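Local structure of actinorhodin polyketide putative beta-ketoacyl synthase 2 (Streptomyces coelicolor A3, 1TQY) at residues G41-R45 with F46-R50; S197-P201 with W202-S206; I208-G211 with R212-T215; T369-P372 with R373-I377. The protein acts as the chain length factor of the actinorhodin polyketide synthase, a beta-ketoacyl synthase relative that probably works with a partner chain to build the polyketide. One frame throughout, in Å; residues are numbered along the deposited sequence.

Contact 1: G41-R45 with F46-R50; sequences GPVTR and FDVSR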
loop_
_atom_site.group_PDB
_atom_site.type_symbol
_atom_site.label_atom_id
_atom_site.label_comp_id
_atom_site.label_asym_id
_atom_site.label_seq_id
_atom_site.Cartn_x
_atom_site.Cartn_y
_atom_site.Cartn_z
ATOM N N GLY B 41 -25.769 0.623 -14.427
ATOM C CA GLY B 41 -26.444 1.497 -15.356
ATOM C C GLY B 41 -25.482 2.427 -16.051
ATOM O O GLY B 41 -24.268 2.383 -15.811
ATOM N N PRO B 42 -25.995 3.272 -16.949
ATOM C CA PRO B 42 -25.142 4.211 -17.668
ATOM C C PRO B 42 -24.383 5.148 -16.725
ATOM O O PRO B 42 -24.868 5.499 -15.643
ATOM C CB PRO B 42 -26.139 4.947 -18.560
ATOM C CG PRO B 42 -27.156 3.869 -18.850
ATOM C CD PRO B 42 -27.366 3.292 -17.486
ATOM N N VAL B 43 -23.179 5.527 -17.139
ATOM C CA VAL B 43 -22.362 6.433 -16.356
ATOM C C VAL B 43 -22.937 7.815 -16.620
ATOM O O VAL B 43 -23.185 8.183 -17.770
ATOM C CB VAL B 43 -20.878 6.397 -16.795
ATOM C CG1 VAL B 43 -20.078 7.426 -16.013
ATOM C CG2 VAL B 43 -20.299 5.000 -16.554
ATOM N N THR B 44 -23.160 8.568 -15.550
ATOM C CA THR B 44 -23.737 9.899 -15.652
ATOM C C THR B 44 -22.784 10.952 -15.094
ATOM O O THR B 44 -23.057 12.150 -15.150
ATOM C CB THR B 44 -25.077 9.939 -14.900
ATOM O OG1 THR B 44 -24.864 9.622 -13.521
ATOM C CG2 THR B 44 -26.038 8.906 -15.482
ATOM N N ARG B 45 -21.648 10.492 -14.577
ATOM C CA ARG B 45 -20.642 11.387 -14.018
ATOM C C ARG B 45 -20.075 12.320 -15.084
ATOM O O ARG B 45 -19.503 13.359 -14.771
ATOM C CB ARG B 45 -19.512 10.569 -13.385
ATOM C CG ARG B 45 -19.950 9.716 -12.206
ATOM C CD ARG B 45 -20.476 10.587 -11.077
ATOM N NE ARG B 45 -21.347 9.843 -10.176
ATOM C CZ ARG B 45 -20.938 9.190 -9.095
ATOM N NH1 ARG B 45 -19.650 9.187 -8.765
ATOM N NH2 ARG B 45 -21.822 8.538 -8.350
ATOM N N PHE B 46 -20.244 11.933 -16.346
ATOM C CA PHE B 46 -19.766 12.703 -17.492
ATOM C C PHE B 46 -20.397 12.057 -18.723
ATOM O O PHE B 46 -21.197 11.139 -18.578
ATOM C CB PHE B 46 -18.238 12.648 -17.557
ATOM C CG PHE B 46 -17.690 11.255 -17.598
ATOM C CD1 PHE B 46 -17.624 10.560 -18.802
ATOM C CD2 PHE B 46 -17.286 10.617 -16.429
ATOM C CE1 PHE B 46 -17.165 9.248 -18.848
ATOM C CE2 PHE B 46 -16.824 9.304 -16.455
ATOM C CZ PHE B 46 -16.764 8.615 -17.675
ATOM N N ASP B 47 -20.053 12.524 -19.919
ATOM C CA ASP B 47 -20.630 11.983 -21.159
ATOM C C ASP B 47 -19.918 10.719 -21.658
ATOM O O ASP B 47 -18.965 10.815 -22.426
ATOM C CB ASP B 47 -20.571 13.059 -22.258
ATOM C CG ASP B 47 -21.459 12.738 -23.455
ATOM O OD1 ASP B 47 -21.864 11.566 -23.613
ATOM O OD2 ASP B 47 -21.741 13.663 -24.245
ATOM N N VAL B 48 -20.387 9.542 -21.244
ATOM C CA VAL B 48 -19.768 8.277 -21.662
ATOM C C VAL B 48 -20.094 7.810 -23.069
ATOM O O VAL B 48 -19.479 6.865 -23.564
ATOM C CB VAL B 48 -20.151 7.086 -20.751
ATOM C CG1 VAL B 48 -19.240 7.018 -19.569
ATOM C CG2 VAL B 48 -21.609 7.188 -20.338
ATOM N N SER B 49 -21.068 8.443 -23.710
ATOM C CA SER B 49 -21.459 8.050 -25.058
ATOM C C SER B 49 -20.294 8.161 -26.020
ATOM O O SER B 49 -20.340 7.625 -27.121
ATOM C CB SER B 49 -22.586 8.945 -25.568
ATOM O OG SER B 49 -22.105 10.257 -25.821
ATOM N N ARG B 50 -19.252 8.872 -25.623
ATOM C CA ARG B 50 -18.121 9.018 -26.516
ATOM C C ARG B 50 -17.021 7.995 -26.261
ATOM O O ARG B 50 -15.965 8.039 -26.883
ATOM C CB ARG B 50 -17.574 10.437 -26.428
ATOM C CG ARG B 50 -17.237 10.892 -25.026
ATOM C CD ARG B 50 -17.213 12.393 -24.955
ATOM N NE ARG B 50 -16.230 12.974 -25.879
ATOM C CZ ARG B 50 -15.895 14.261 -25.886
ATOM N NH1 ARG B 50 -15.023 14.716 -26.759
ATOM N NH2 ARG B 50 -16.435 15.097 -25.014
#
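Val43 packs its branched end against Phe46 and Val48 where the chain leaves strand 40-42 and turns back on its way to strand 55-57. Starting at its CB, the valine already meets a methyl: Val48 CG1 sits 3.3 Å from Val43 CB, tighter than ordinary van der Waals contact. Both branches meet Val48 CG1, Val43 CG2 at 3.8 Å; Val43 CG1, anti to the backbone N (chi1 176°), also reaches over one face of the Phe46 ring. This is a CH-pi contact, 4.1 Å from Val43 CG1 to the Phe46 ring centroid, displaced toward the CE2 rim. Phe46 also meets Trp204 edge-to-face, which lays the turn against helix 201-208. Beyond the valines the polar residues hold their own loop: Asp47 OD1 accepts from Ser49 N at 3.2 Å in an Asx turn, and from Ser49 OG on the same face of the carboxylate. Arg45 leads away to a salt bridge with Glu237. Short beta-branched valines suit the inside of so close a bend, and cohesion between its two halves is apolar, while the polar groups bond within 46-50 or, like Arg45, to partners elsewhere.

Contact 2: S197-P201 with W202-S206; sequences SALDP and WGWVS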
loop_
_atom_site.group_PDB
_atom_site.type_symbol
_atom_site.label_atom_id
_atom_site.label_comp_id
_atom_site.label_asym_id
_atom_site.label_seq_id
_atom_site.Cartn_x
_atom_site.Cartn_y
_atom_site.Cartn_z
ATOM N N SER B 197 -13.120 4.337 -6.284
ATOM C CA SER B 197 -14.012 5.092 -7.158
ATOM C C SER B 197 -13.129 5.758 -8.202
ATOM O O SER B 197 -12.179 6.455 -7.864
ATOM C CB SER B 197 -14.777 6.170 -6.394
ATOM O OG SER B 197 -15.631 6.866 -7.284
ATOM N N ALA B 198 -13.426 5.522 -9.470
ATOM C CA ALA B 198 -12.647 6.116 -10.539
ATOM C C ALA B 198 -13.605 6.444 -11.674
ATOM O O ALA B 198 -13.406 6.026 -12.816
ATOM C CB ALA B 198 -11.585 5.152 -11.008
ATOM N N LEU B 199 -14.641 7.208 -11.338
ATOM C CA LEU B 199 -15.671 7.581 -12.285
ATOM C C LEU B 199 -15.549 8.975 -12.877
ATOM O O LEU B 199 -16.516 9.730 -12.914
ATOM C CB LEU B 199 -17.048 7.402 -11.640
ATOM C CG LEU B 199 -17.346 5.963 -11.249
ATOM C CD1 LEU B 199 -18.736 5.870 -10.647
ATOM C CD2 LEU B 199 -17.241 5.071 -12.495
ATOM N N ASP B 200 -14.350 9.312 -13.325
ATOM C CA ASP B 200 -14.100 10.588 -13.969
ATOM C C ASP B 200 -13.641 10.145 -15.350
ATOM O O ASP B 200 -13.309 8.976 -15.541
ATOM C CB ASP B 200 -12.974 11.346 -13.277
ATOM C CG ASP B 200 -11.651 10.644 -13.413
ATOM O OD1 ASP B 200 -10.800 11.091 -14.214
ATOM O OD2 ASP B 200 -11.463 9.622 -12.717
ATOM N N PRO B 201 -13.606 11.061 -16.327
ATOM C CA PRO B 201 -13.174 10.665 -17.671
ATOM C C PRO B 201 -11.824 9.933 -17.743
ATOM O O PRO B 201 -11.714 8.921 -18.427
ATOM C CB PRO B 201 -13.153 11.987 -18.424
ATOM C CG PRO B 201 -14.215 12.803 -17.718
ATOM C CD PRO B 201 -13.945 12.499 -16.279
ATOM N N TRP B 202 -10.801 10.440 -17.054
ATOM C CA TRP B 202 -9.478 9.810 -17.095
ATOM C C TRP B 202 -9.497 8.447 -16.412
ATOM O O TRP B 202 -9.014 7.453 -16.972
ATOM C CB TRP B 202 -8.432 10.723 -16.441
ATOM C CG TRP B 202 -6.985 10.327 -16.714
ATOM C CD1 TRP B 202 -6.528 9.404 -17.624
ATOM C CD2 TRP B 202 -5.822 10.862 -16.067
ATOM N NE1 TRP B 202 -5.153 9.334 -17.577
ATOM C CE2 TRP B 202 -4.693 10.215 -16.630
ATOM C CE3 TRP B 202 -5.622 11.826 -15.063
ATOM C CZ2 TRP B 202 -3.380 10.500 -16.222
ATOM C CZ3 TRP B 202 -4.303 12.109 -14.657
ATOM C CH2 TRP B 202 -3.208 11.443 -15.241
ATOM N N GLY B 203 -10.069 8.397 -15.209
ATOM C CA GLY B 203 -10.160 7.132 -14.497
ATOM C C GLY B 203 -10.918 6.106 -15.333
ATOM O O GLY B 203 -10.591 4.921 -15.335
ATOM N N TRP B 204 -11.923 6.573 -16.066
ATOM C CA TRP B 204 -12.744 5.702 -16.904
ATOM C C TRP B 204 -11.951 5.101 -18.070
ATOM O O TRP B 204 -11.955 3.881 -18.301
ATOM C CB TRP B 204 -13.928 6.495 -17.462
ATOM C CG TRP B 204 -14.951 5.626 -18.132
ATOM C CD1 TRP B 204 -15.278 5.610 -19.458
ATOM C CD2 TRP B 204 -15.737 4.605 -17.507
ATOM N NE1 TRP B 204 -16.221 4.634 -19.699
ATOM C CE2 TRP B 204 -16.521 4.002 -18.519
ATOM C CE3 TRP B 204 -15.855 4.139 -16.188
ATOM C CZ2 TRP B 204 -17.409 2.957 -18.258
ATOM C CZ3 TRP B 204 -16.743 3.096 -15.929
ATOM C CH2 TRP B 204 -17.507 2.519 -16.966
ATOM N N VAL B 205 -11.277 5.979 -18.796
ATOM C CA VAL B 205 -10.469 5.615 -19.941
ATOM C C VAL B 205 -9.330 4.699 -19.476
ATOM O O VAL B 205 -8.948 3.762 -20.176
ATOM C CB VAL B 205 -9.991 6.959 -20.630
ATOM C CG1 VAL B 205 -8.488 7.055 -20.734
ATOM C CG2 VAL B 205 -10.667 7.117 -21.966
ATOM N N SER B 206 -8.821 4.960 -18.272
ATOM C CA SER B 206 -7.741 4.164 -17.691
ATOM C C SER B 206 -8.232 2.726 -17.465
ATOM O O SER B 206 -7.538 1.759 -17.789
ATOM C CB SER B 206 -7.282 4.793 -16.364
ATOM O OG SER B 206 -6.583 6.019 -16.600
#
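Asp200 caps the start of helix 201-208 by turning its carboxylate back onto the first turn: Asp200 OD1 accepts from Gly203 N at 3.0 Å, nearly straight at 166°. The amide comes from above the carboxylate plane, 42° out of it. Having chi1 at 66° folds the short side chain over the helix end, which is why aspartate suits this place. The same OD1 is also hydrogen-bonded to His121 ND1, so a second residue fixes the carboxylate. Gly203, without a side chain, leaves room for Asp200 OD2 at 3.3 Å from Gly203 CA, and for the Ala198 carbonyl nearby. Asp200 is thus an N-cap residue, and the loop it ends carries the chain from strand 189-196 of the thiolase-like core into the helix. Pro201 fits the first helical turn because its ring nitrogen has no hydrogen to leave without a partner. The main-chain ladder follows: Trp204 N donates to Asp200 O at 2.8 Å, and Val205 N to Pro201 O at 3.0 Å. The next carbonyl, Trp202 O, accepts twice, from Ser206 N and from Ser206 OG, the latter 2.8 Å away and above the carbonyl plane, a common way for a helical serine to satisfy its hydroxyl. Both indoles are buried. Trp204 NE1 is hydrogen-bonded to Ala53 O, and its six-membered ring brings Trp204 CZ3 to 4.0 Å from Leu199 CD2. Trp202 meets Phe124 edge-to-face and an aromatic side chain of the other protein chain.

Contact 3: I208-G211 with R212-T215; sequences IASG and RIST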
loop_
_atom_site.group_PDB
_atom_site.type_symbol
_atom_site.label_atom_id
_atom_site.label_comp_id
_atom_site.label_asym_id
_atom_site.label_seq_id
_atom_site.Cartn_x
_atom_site.Cartn_y
_atom_site.Cartn_z
ATOM N N ILE B 208 -10.702 1.319 -19.001
ATOM C CA ILE B 208 -10.924 0.717 -20.311
ATOM C C ILE B 208 -9.606 0.141 -20.845
ATOM O O ILE B 208 -9.610 -0.857 -21.562
ATOM C CB ILE B 208 -11.492 1.735 -21.322
ATOM C CG1 ILE B 208 -12.950 2.068 -20.953
ATOM C CG2 ILE B 208 -11.452 1.148 -22.735
ATOM C CD1 ILE B 208 -13.662 2.898 -22.006
ATOM N N ALA B 209 -8.483 0.777 -20.500
ATOM C CA ALA B 209 -7.177 0.295 -20.950
ATOM C C ALA B 209 -6.874 -1.095 -20.387
ATOM O O ALA B 209 -5.968 -1.775 -20.860
ATOM C CB ALA B 209 -6.059 1.276 -20.542
ATOM N N SER B 210 -7.617 -1.515 -19.368
ATOM C CA SER B 210 -7.404 -2.842 -18.791
ATOM C C SER B 210 -7.604 -3.878 -19.874
ATOM O O SER B 210 -6.989 -4.942 -19.862
ATOM C CB SER B 210 -8.421 -3.124 -17.695
ATOM O OG SER B 210 -9.731 -3.182 -18.237
ATOM N N GLY B 211 -8.496 -3.558 -20.805
ATOM C CA GLY B 211 -8.811 -4.467 -21.889
ATOM C C GLY B 211 -9.819 -5.487 -21.399
ATOM O O GLY B 211 -10.142 -6.435 -22.104
ATOM N N ARG B 212 -10.352 -5.277 -20.201
ATOM C CA ARG B 212 -11.301 -6.239 -19.640
ATOM C C ARG B 212 -12.674 -5.704 -19.264
ATOM O O ARG B 212 -13.480 -6.396 -18.637
ATOM C CB ARG B 212 -10.651 -6.913 -18.429
ATOM C CG ARG B 212 -9.499 -7.847 -18.808
ATOM C CD ARG B 212 -8.680 -8.302 -17.600
ATOM N NE ARG B 212 -7.605 -9.238 -17.978
ATOM C CZ ARG B 212 -6.667 -9.686 -17.143
ATOM N NH1 ARG B 212 -6.655 -9.295 -15.873
ATOM N NH2 ARG B 212 -5.740 -10.521 -17.580
ATOM N N ILE B 213 -12.957 -4.477 -19.670
ATOM C CA ILE B 213 -14.230 -3.863 -19.338
ATOM C C ILE B 213 -15.326 -4.122 -20.368
ATOM O O ILE B 213 -15.115 -3.966 -21.567
ATOM C CB ILE B 213 -14.010 -2.374 -19.117
ATOM C CG1 ILE B 213 -13.141 -2.224 -17.859
ATOM C CG2 ILE B 213 -15.320 -1.637 -18.953
ATOM C CD1 ILE B 213 -12.993 -0.828 -17.390
ATOM N N SER B 214 -16.493 -4.543 -19.888
ATOM C CA SER B 214 -17.614 -4.827 -20.767
ATOM C C SER B 214 -18.083 -3.607 -21.533
ATOM O O SER B 214 -18.188 -2.510 -20.978
ATOM C CB SER B 214 -18.795 -5.391 -19.975
ATOM O OG SER B 214 -19.948 -5.436 -20.794
ATOM N N THR B 215 -18.366 -3.800 -22.818
ATOM C CA THR B 215 -18.863 -2.712 -23.640
ATOM C C THR B 215 -20.361 -2.903 -23.880
ATOM O O THR B 215 -20.930 -2.308 -24.787
ATOM C CB THR B 215 -18.141 -2.634 -25.008
ATOM O OG1 THR B 215 -18.314 -3.867 -25.718
ATOM C CG2 THR B 215 -16.651 -2.351 -24.818
HETATM O O HOH W 1 -11.618 -2.946 -21.818
#
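Ser210 and Arg212 are tied by a hydrogen bond from Arg212 N to Ser210 OG, 2.9 Å long and close to straight at 164°, which makes an ST turn. With chi1 at 65° the hydroxyl folds back toward its own main chain, near enough to be hydrogen-bonded to Gln207 O as well, so it serves both Gln207 of the helix and the turn beyond it. Close packing continues at Ile213, whose CG1 lies 3.6 Å from Ser210 OG and whose CD1 comes 3.5 Å from Ile208 N, fitting against the backbone of Ile208. Between these backbones a water fills the step: it donates to Ile208 O at 2.9 Å and accepts from Ile213 N at 3.0 Å. The other side is looser. Gly211, with a positive phi that glycine adopts readily, is exposed as it leaves helical geometry, although Gly211 N still bonds to Ile208 O at 3.0 Å. Arg212 lays only CB and CG by the Gly211 carbonyl carbon, then runs extended away from the turn, a course suited to a long charged chain. Overall the turn follows helix 201-208 on the way to strand 238-246. Ile208 and Ile213 both rest on Ala53, Ser210 O bonds to Arg399 between strands 391-398 and 402-410, and Ser210 packs on an aromatic side chain of the partner chain.

Contact 4: T369-P372 with R373-I377; sequences TSVP and REYGI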
loop_
_atom_site.group_PDB
_atom_site.type_symbol
_atom_site.label_atom_id
_atom_site.label_comp_id
_atom_site.label_asym_id
_atom_site.label_seq_id
_atom_site.Cartn_x
_atom_site.Cartn_y
_atom_site.Cartn_z
ATOM N N THR B 369 -27.182 -16.814 -16.746
ATOM C CA THR B 369 -28.274 -17.726 -17.073
ATOM C C THR B 369 -27.761 -19.064 -17.592
ATOM O O THR B 369 -28.429 -20.079 -17.428
ATOM C CB THR B 369 -29.216 -17.130 -18.134
ATOM O OG1 THR B 369 -28.466 -16.843 -19.322
ATOM C CG2 THR B 369 -29.858 -15.848 -17.620
ATOM N N SER B 370 -26.595 -19.084 -18.238
ATOM C CA SER B 370 -26.063 -20.366 -18.716
ATOM C C SER B 370 -24.574 -20.537 -18.454
ATOM O O SER B 370 -23.729 -19.870 -19.050
ATOM C CB SER B 370 -26.373 -20.595 -20.209
ATOM O OG SER B 370 -25.685 -19.698 -21.057
ATOM N N VAL B 371 -24.273 -21.448 -17.541
ATOM C CA VAL B 371 -22.903 -21.736 -17.167
ATOM C C VAL B 371 -22.374 -22.924 -17.975
ATOM O O VAL B 371 -22.962 -24.006 -17.959
ATOM C CB VAL B 371 -22.811 -22.060 -15.655
ATOM C CG1 VAL B 371 -21.393 -22.448 -15.276
ATOM C CG2 VAL B 371 -23.267 -20.848 -14.847
ATOM N N PRO B 372 -21.270 -22.722 -18.716
ATOM C CA PRO B 372 -20.646 -23.765 -19.533
ATOM C C PRO B 372 -20.273 -24.980 -18.691
ATOM O O PRO B 372 -19.695 -24.840 -17.607
ATOM C CB PRO B 372 -19.403 -23.081 -20.084
ATOM C CG PRO B 372 -19.801 -21.650 -20.158
ATOM C CD PRO B 372 -20.596 -21.427 -18.898
ATOM N N ARG B 373 -20.591 -26.168 -19.199
ATOM C CA ARG B 373 -20.276 -27.426 -18.519
ATOM C C ARG B 373 -18.777 -27.465 -18.226
ATOM O O ARG B 373 -18.329 -28.060 -17.241
ATOM C CB ARG B 373 -20.691 -28.605 -19.422
ATOM C CG ARG B 373 -20.129 -29.982 -19.035
ATOM C CD ARG B 373 -20.522 -30.390 -17.625
ATOM N NE ARG B 373 -19.914 -31.657 -17.203
ATOM C CZ ARG B 373 -20.298 -32.860 -17.625
ATOM N NH1 ARG B 373 -21.299 -32.972 -18.492
ATOM N NH2 ARG B 373 -19.692 -33.953 -17.174
ATOM N N GLU B 374 -18.010 -26.810 -19.092
ATOM C CA GLU B 374 -16.557 -26.741 -18.965
ATOM C C GLU B 374 -16.131 -26.287 -17.567
ATOM O O GLU B 374 -15.235 -26.875 -16.960
ATOM C CB GLU B 374 -15.999 -25.773 -20.024
ATOM C CG GLU B 374 -14.480 -25.592 -20.015
ATOM C CD GLU B 374 -14.027 -24.331 -20.756
ATOM O OE1 GLU B 374 -14.596 -24.022 -21.828
ATOM O OE2 GLU B 374 -13.089 -23.653 -20.268
ATOM N N TYR B 375 -16.777 -25.246 -17.045
ATOM C CA TYR B 375 -16.419 -24.728 -15.718
ATOM C C TYR B 375 -16.658 -25.701 -14.571
ATOM O O TYR B 375 -16.024 -25.605 -13.511
ATOM C CB TYR B 375 -17.159 -23.411 -15.441
ATOM C CG TYR B 375 -16.871 -22.324 -16.459
ATOM C CD1 TYR B 375 -15.750 -22.401 -17.289
ATOM C CD2 TYR B 375 -17.689 -21.201 -16.564
ATOM C CE1 TYR B 375 -15.450 -21.390 -18.195
ATOM C CE2 TYR B 375 -17.391 -20.181 -17.468
ATOM C CZ TYR B 375 -16.264 -20.290 -18.277
ATOM O OH TYR B 375 -15.945 -19.277 -19.153
ATOM N N GLY B 376 -17.590 -26.626 -14.777
ATOM C CA GLY B 376 -17.896 -27.609 -13.754
ATOM C C GLY B 376 -18.138 -27.015 -12.378
ATOM O O GLY B 376 -17.510 -27.424 -11.411
ATOM N N ILE B 377 -19.044 -26.048 -12.270
ATOM C CA ILE B 377 -19.308 -25.454 -10.970
ATOM C C ILE B 377 -20.790 -25.452 -10.634
ATOM O O ILE B 377 -21.641 -25.455 -11.524
ATOM C CB ILE B 377 -18.800 -24.003 -10.885
ATOM C CG1 ILE B 377 -19.502 -23.140 -11.929
ATOM C CG2 ILE B 377 -17.290 -23.972 -11.088
ATOM C CD1 ILE B 377 -19.144 -21.667 -11.829
#
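The rings of Pro372 and Tyr375 lie side by side and point the same way, the proline covering one face of the phenol. Pro372 CG makes a CH-pi contact, 4.3 Å from the Tyr375 ring centroid and 25° off the ring normal, and Pro372 CB stands above the centre of the ring. Pro372 CD lies toward the CD2-CE2 side, 3.7 Å from Tyr375 CE2, while Val371 CG1 comes obliquely to Tyr375 CD2. The motif is a single 3-10 turn, residues 373-375, entered from a proline in the loop that leads to strand 378-379. Its bond runs from Tyr375 N to Pro372 O, 3.0 Å, the donor well above the carbonyl plane. A second bond of the same spacing, Gly376 N to Arg373 O at 2.9 Å, follows, and Gly376 then takes a positive phi, easily reached without a side chain, as the chain leaves the turn. Proline suits the entry, since its restricted phi stiffens the approach and its ring offers C-H groups to an aromatic face. Tyr375 and Ile377 also touch Ala317 of helix 310-324, a small residue that leaves them room to lie close. Arg326 hydrogen-bonds to the carbonyl oxygens of Arg373 and Glu374. Ile377 crosses Val371 at about a right angle: with chi1 at 61° its CG1 is brought 3.9 Å from Val371 CG1.

Overall arrangement
Contacts 1 and 2 form one neighbourhood: Phe46 of contact 1 lies on Trp204 and the Asp200 backbone, and Arg45 CB is 3.1 Å from Leu199 O. Contact 2 is wholly buried and rests on one N-cap bond and the first backbone bonds of the helix, whereas contact 1 is partly buried and joins its halves by apolar packing. Contact 3 follows contact 2 in sequence, at the other end of helix 201-208; it lies at the surface and relies on a serine hydroxyl and a water. All three are reached by the partner chain. Contact 4 stands apart, its centre about 33 Å from that of contact 2; partly buried, it pairs proline-aromatic packing with a 3-10 turn beside helix 310-324.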